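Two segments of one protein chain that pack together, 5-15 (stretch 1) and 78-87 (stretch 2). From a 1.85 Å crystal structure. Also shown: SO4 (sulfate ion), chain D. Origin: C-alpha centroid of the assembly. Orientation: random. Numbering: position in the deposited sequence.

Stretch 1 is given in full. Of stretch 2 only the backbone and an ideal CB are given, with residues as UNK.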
# COMPACT_ATOMS: atom_id res chain seq x y z
N GLY A 5 5.43 -3.81 19.48
CA GLY A 5 5.93 -2.46 19.20
C GLY A 5 7.44 -2.40 19.00
O GLY A 5 7.90 -1.66 18.15
N ARG A 6 8.21 -3.17 19.78
CA ARG A 6 9.67 -3.20 19.64
C ARG A 6 10.12 -3.82 18.33
O ARG A 6 11.08 -3.33 17.69
CB ARG A 6 10.31 -3.95 20.82
CG ARG A 6 10.47 -3.05 22.04
CD ARG A 6 9.80 -3.59 23.26
NE ARG A 6 10.17 -4.97 23.59
CZ ARG A 6 9.65 -5.63 24.62
NH1 ARG A 6 8.74 -5.06 25.41
NH2 ARG A 6 10.03 -6.88 24.88
N VAL A 7 9.47 -4.91 17.93
CA VAL A 7 9.82 -5.54 16.65
C VAL A 7 9.45 -4.59 15.53
O VAL A 7 10.15 -4.48 14.52
CB VAL A 7 9.09 -6.87 16.46
CG1 VAL A 7 9.39 -7.49 15.03
CG2 VAL A 7 9.49 -7.84 17.59
N GLN A 8 8.31 -3.92 15.65
CA GLN A 8 7.91 -3.01 14.59
C GLN A 8 8.90 -1.84 14.44
O GLN A 8 9.22 -1.40 13.31
CB GLN A 8 6.51 -2.47 14.89
CG GLN A 8 5.97 -1.62 13.81
CD GLN A 8 4.50 -1.34 14.06
OE1 GLN A 8 4.09 -0.18 14.18
NE2 GLN A 8 3.71 -2.41 14.17
N LYS A 9 9.38 -1.32 15.56
CA LYS A 9 10.33 -0.23 15.48
C LYS A 9 11.65 -0.68 14.85
O LYS A 9 12.29 0.08 14.12
CB LYS A 9 10.59 0.32 16.86
CG LYS A 9 11.66 1.40 16.94
CD LYS A 9 11.68 1.97 18.38
CE LYS A 9 13.09 2.19 18.94
NZ LYS A 9 13.79 3.38 18.35
N TYR A 10 12.08 -1.89 15.16
CA TYR A 10 13.35 -2.38 14.59
C TYR A 10 13.21 -2.57 13.11
O TYR A 10 14.12 -2.23 12.31
CB TYR A 10 13.69 -3.72 15.24
CG TYR A 10 14.92 -4.37 14.71
CD1 TYR A 10 16.17 -3.89 15.05
CD2 TYR A 10 14.83 -5.49 13.91
CE1 TYR A 10 17.31 -4.51 14.61
CE2 TYR A 10 15.99 -6.14 13.44
CZ TYR A 10 17.20 -5.63 13.79
OH TYR A 10 18.34 -6.28 13.33
N ALA A 11 12.07 -3.12 12.72
CA ALA A 11 11.82 -3.33 11.32
C ALA A 11 11.84 -1.96 10.61
O ALA A 11 12.43 -1.77 9.52
CB ALA A 11 10.46 -4.06 11.08
N LYS A 12 11.16 -1.00 11.20
CA LYS A 12 11.10 0.32 10.57
C LYS A 12 12.50 0.86 10.38
O LYS A 12 12.83 1.36 9.31
CB LYS A 12 10.26 1.29 11.43
CG LYS A 12 10.29 2.73 10.94
CD LYS A 12 9.22 3.55 11.70
CE LYS A 12 9.10 4.96 11.19
NZ LYS A 12 10.33 5.69 11.51
N GLU A 13 13.33 0.75 11.41
CA GLU A 13 14.72 1.25 11.32
C GLU A 13 15.60 0.55 10.29
O GLU A 13 16.38 1.19 9.57
CB GLU A 13 15.37 1.17 12.72
CG GLU A 13 14.71 2.16 13.72
CD GLU A 13 15.20 2.00 15.15
OE1 GLU A 13 15.64 0.88 15.54
OE2 GLU A 13 15.11 3.01 15.90
N ARG A 14 15.48 -0.77 10.22
CA ARG A 14 16.22 -1.55 9.21
C ARG A 14 15.80 -1.17 7.79
O ARG A 14 16.65 -1.04 6.92
CB ARG A 14 15.99 -3.04 9.41
CG ARG A 14 16.59 -3.57 10.73
CD ARG A 14 18.06 -4.10 10.63
NE ARG A 14 18.64 -4.34 9.28
CZ ARG A 14 19.03 -5.52 8.78
NH1 ARG A 14 18.90 -6.64 9.48
NH2 ARG A 14 19.56 -5.59 7.56
N PHE A 15 14.50 -1.01 7.55
CA PHE A 15 14.04 -0.63 6.22
C PHE A 15 14.43 0.78 5.87
O PHE A 15 14.76 1.08 4.72
CB PHE A 15 12.52 -0.75 6.13
CG PHE A 15 12.01 -2.16 6.33
CD1 PHE A 15 12.75 -3.23 5.87
CD2 PHE A 15 10.78 -2.39 6.98
CE1 PHE A 15 12.26 -4.55 6.02
CE2 PHE A 15 10.30 -3.71 7.15
CZ PHE A 15 11.06 -4.77 6.67
N UNK A 78 5.27 -11.87 7.19
CA UNK A 78 4.88 -11.75 8.61
C UNK A 78 6.14 -11.95 9.44
O UNK A 78 6.91 -12.88 9.17
CB UNK A 78 3.80 -12.76 8.99
N UNK A 79 6.40 -11.05 10.39
CA UNK A 79 7.60 -11.20 11.21
C UNK A 79 7.23 -11.06 12.66
O UNK A 79 6.32 -10.35 13.00
CB UNK A 79 8.67 -10.18 10.83
N UNK A 80 7.91 -11.77 13.53
CA UNK A 80 7.51 -11.70 14.92
C UNK A 80 8.67 -11.68 15.86
O UNK A 80 8.53 -11.95 17.05
CB UNK A 80 6.60 -12.88 15.27
N UNK A 81 9.85 -11.40 15.34
CA UNK A 81 11.02 -11.33 16.21
C UNK A 81 12.06 -10.57 15.45
O UNK A 81 11.97 -10.44 14.25
CB UNK A 81 11.53 -12.71 16.63
N UNK A 82 13.09 -10.09 16.15
CA UNK A 82 14.18 -9.39 15.46
C UNK A 82 14.88 -10.31 14.45
O UNK A 82 15.32 -9.87 13.38
CB UNK A 82 15.19 -8.86 16.48
N UNK A 83 15.03 -11.58 14.82
CA UNK A 83 15.71 -12.50 13.93
C UNK A 83 14.92 -12.65 12.62
O UNK A 83 15.51 -12.73 11.52
CB UNK A 83 15.90 -13.86 14.61
N UNK A 84 13.60 -12.69 12.71
CA UNK A 84 12.80 -12.82 11.51
C UNK A 84 12.92 -11.61 10.63
O UNK A 84 12.81 -11.72 9.42
CB UNK A 84 11.33 -13.06 11.87
N UNK A 85 13.07 -10.42 11.22
CA UNK A 85 13.26 -9.23 10.39
C UNK A 85 14.58 -9.36 9.62
O UNK A 85 14.68 -9.08 8.40
CB UNK A 85 13.25 -7.96 11.24
N UNK A 86 15.61 -9.75 10.34
CA UNK A 86 16.94 -9.93 9.73
C UNK A 86 16.93 -10.98 8.60
O UNK A 86 17.50 -10.73 7.52
CB UNK A 86 17.95 -10.34 10.80
N UNK A 87 16.23 -12.11 8.81
CA UNK A 87 16.14 -13.17 7.77
C UNK A 87 15.35 -12.73 6.59
O UNK A 87 15.64 -13.13 5.48
CB UNK A 87 15.51 -14.44 8.34
S SO4 D . 14.53 -12.32 18.93
O1 SO4 D . 14.01 -13.56 19.53
O2 SO4 D . 13.47 -11.26 19.03
O3 SO4 D . 15.78 -11.88 19.56
O4 SO4 D . 14.94 -12.63 17.57

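Stretch 1 is a continuous helix, and the backbone of stretch 2 runs from a strand (78-79) through a turn into a second helix (82-87). The helix axes approach to 9.7 Å, with 25° between their N-to-C directions. Val 7 CA lies 5.9 Å from the CA of position 81 and Ala 11 CA 6.1 Å from that of position 85, so the register advances four residues on each side.

Position 78 is extended, and its ideal CB finds nothing of stretch 1 within 5.5 Å. Many side chains would suit; it is Val 78, which makes no contact here.

Position 79 is also extended (-131/147), but its CB points toward stretch 1 and lies 5.0 Å from Val 7 CG1. A methyl group faces it, so a compact apolar residue fits. Val 79 is found, its CG2 4.3 Å from Val 7 CG1.

At position 80 the angles -141/16 do not demand glycine, and the CB direction leads away, leaving the choice wide. The residue is Gly 80; its carbonyl O lies 4.3 Å from Val 7 CG2, and its N donates to the side chain at position 84.

Position 81 directly precedes the helix, and its CB points away from stretch 1. Ser, Thr, Asp or Asn would serve as an N-cap. In Ser 81, with chi1 at 64° (p), OG accepts from the backbone N of position 84 at 3.1 Å.

Position 82 opens the helix. Its backbone N donates to sulfate O2 at 3.1 Å, a bond open to any residue but proline. The CB points sideways, yet sits 4.2 Å from Tyr 10 CE2, beside an aromatic face; an aromatic or long apolar side chain could cover it. Phe 82 does so in an offset stack: ring centroids are 4.3 Å apart, planes at 24°, with Phe 82 CE2 3.5 Å from Tyr 10 CD1. The ring also reaches Val 7, with CD1 4.1 Å from Val 7 CG2.

Position 83 points away, so a polar or charged residue is natural. It is Lys 83, whose backbone N donates to sulfate O4 at 2.9 Å.

Position 84 points sideways into open space, where polar residues are acceptable. Gln 84 turns back, OE1 accepting from Gly 80 N at 2.7 Å.

Position 85 points toward stretch 1, its CB 4.0 Å from Tyr 10 CE2, 4.8 Å from Ala 11 CB and 5.4 Å from Val 7 CG1. This close, largely apolar hollow favours Val, Ile or Ala. Val 85 is the knob, set among Val 7, Tyr 10, Ala 11 and Arg 14; CG2 lies 4.0 Å from Ala 11 CB, and CG1 3.8 Å from Tyr 10 CE2.

Position 86 has its CB 4.0 Å from Arg 14 NH1 and 4.8 Å from Tyr 10 OH. Two potential donors call for an acceptor, Asp or perhaps Asn or Glu. Asp 86 OD1 accepts from Tyr 10 OH at 2.5 Å and forms a salt bridge with Arg 14 NH1, also 2.5 Å, although the 128° angle makes that hydrogen bond weak.

Position 87 points away, leaving polar residues free; it is Lys 87.

Stretch 2 78-87: VVGSFKQVDK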
# COMPACT_ATOMS: atom_id res chain seq x y z
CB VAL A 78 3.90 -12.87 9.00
CG1 VAL A 78 3.52 -12.70 10.49
CG2 VAL A 78 2.64 -12.81 8.08
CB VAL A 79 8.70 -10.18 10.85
CG1 VAL A 79 9.21 -10.41 9.39
CG2 VAL A 79 8.19 -8.77 11.06
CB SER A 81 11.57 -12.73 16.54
OG SER A 81 12.03 -13.34 15.31
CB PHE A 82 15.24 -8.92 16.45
CG PHE A 82 14.86 -7.66 17.21
CD1 PHE A 82 13.61 -7.55 17.82
CD2 PHE A 82 15.75 -6.61 17.33
CE1 PHE A 82 13.25 -6.40 18.55
CE2 PHE A 82 15.38 -5.45 18.05
CZ PHE A 82 14.13 -5.36 18.65
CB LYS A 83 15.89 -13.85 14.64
CG LYS A 83 16.81 -14.82 13.94
CD LYS A 83 17.33 -15.82 14.95
CE LYS A 83 18.37 -16.78 14.33
NZ LYS A 83 17.77 -17.83 13.42
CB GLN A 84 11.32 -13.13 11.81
CG GLN A 84 11.19 -14.61 12.26
CD GLN A 84 9.77 -15.02 12.56
OE1 GLN A 84 8.92 -14.19 12.81
NE2 GLN A 84 9.51 -16.33 12.58
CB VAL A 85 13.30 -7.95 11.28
CG1 VAL A 85 13.74 -6.71 10.48
CG2 VAL A 85 11.91 -7.70 11.89
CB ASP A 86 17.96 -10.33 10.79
CG ASP A 86 18.21 -9.22 11.82
OD1 ASP A 86 18.10 -8.00 11.48
OD2 ASP A 86 18.54 -9.56 12.98
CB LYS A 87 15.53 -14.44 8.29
CG LYS A 87 16.42 -15.18 9.16
CD LYS A 87 15.69 -16.40 9.65
CE LYS A 87 16.54 -17.17 10.60
NZ LYS A 87 15.88 -18.42 11.06
O HOH W 1 19.54 -9.03 7.53
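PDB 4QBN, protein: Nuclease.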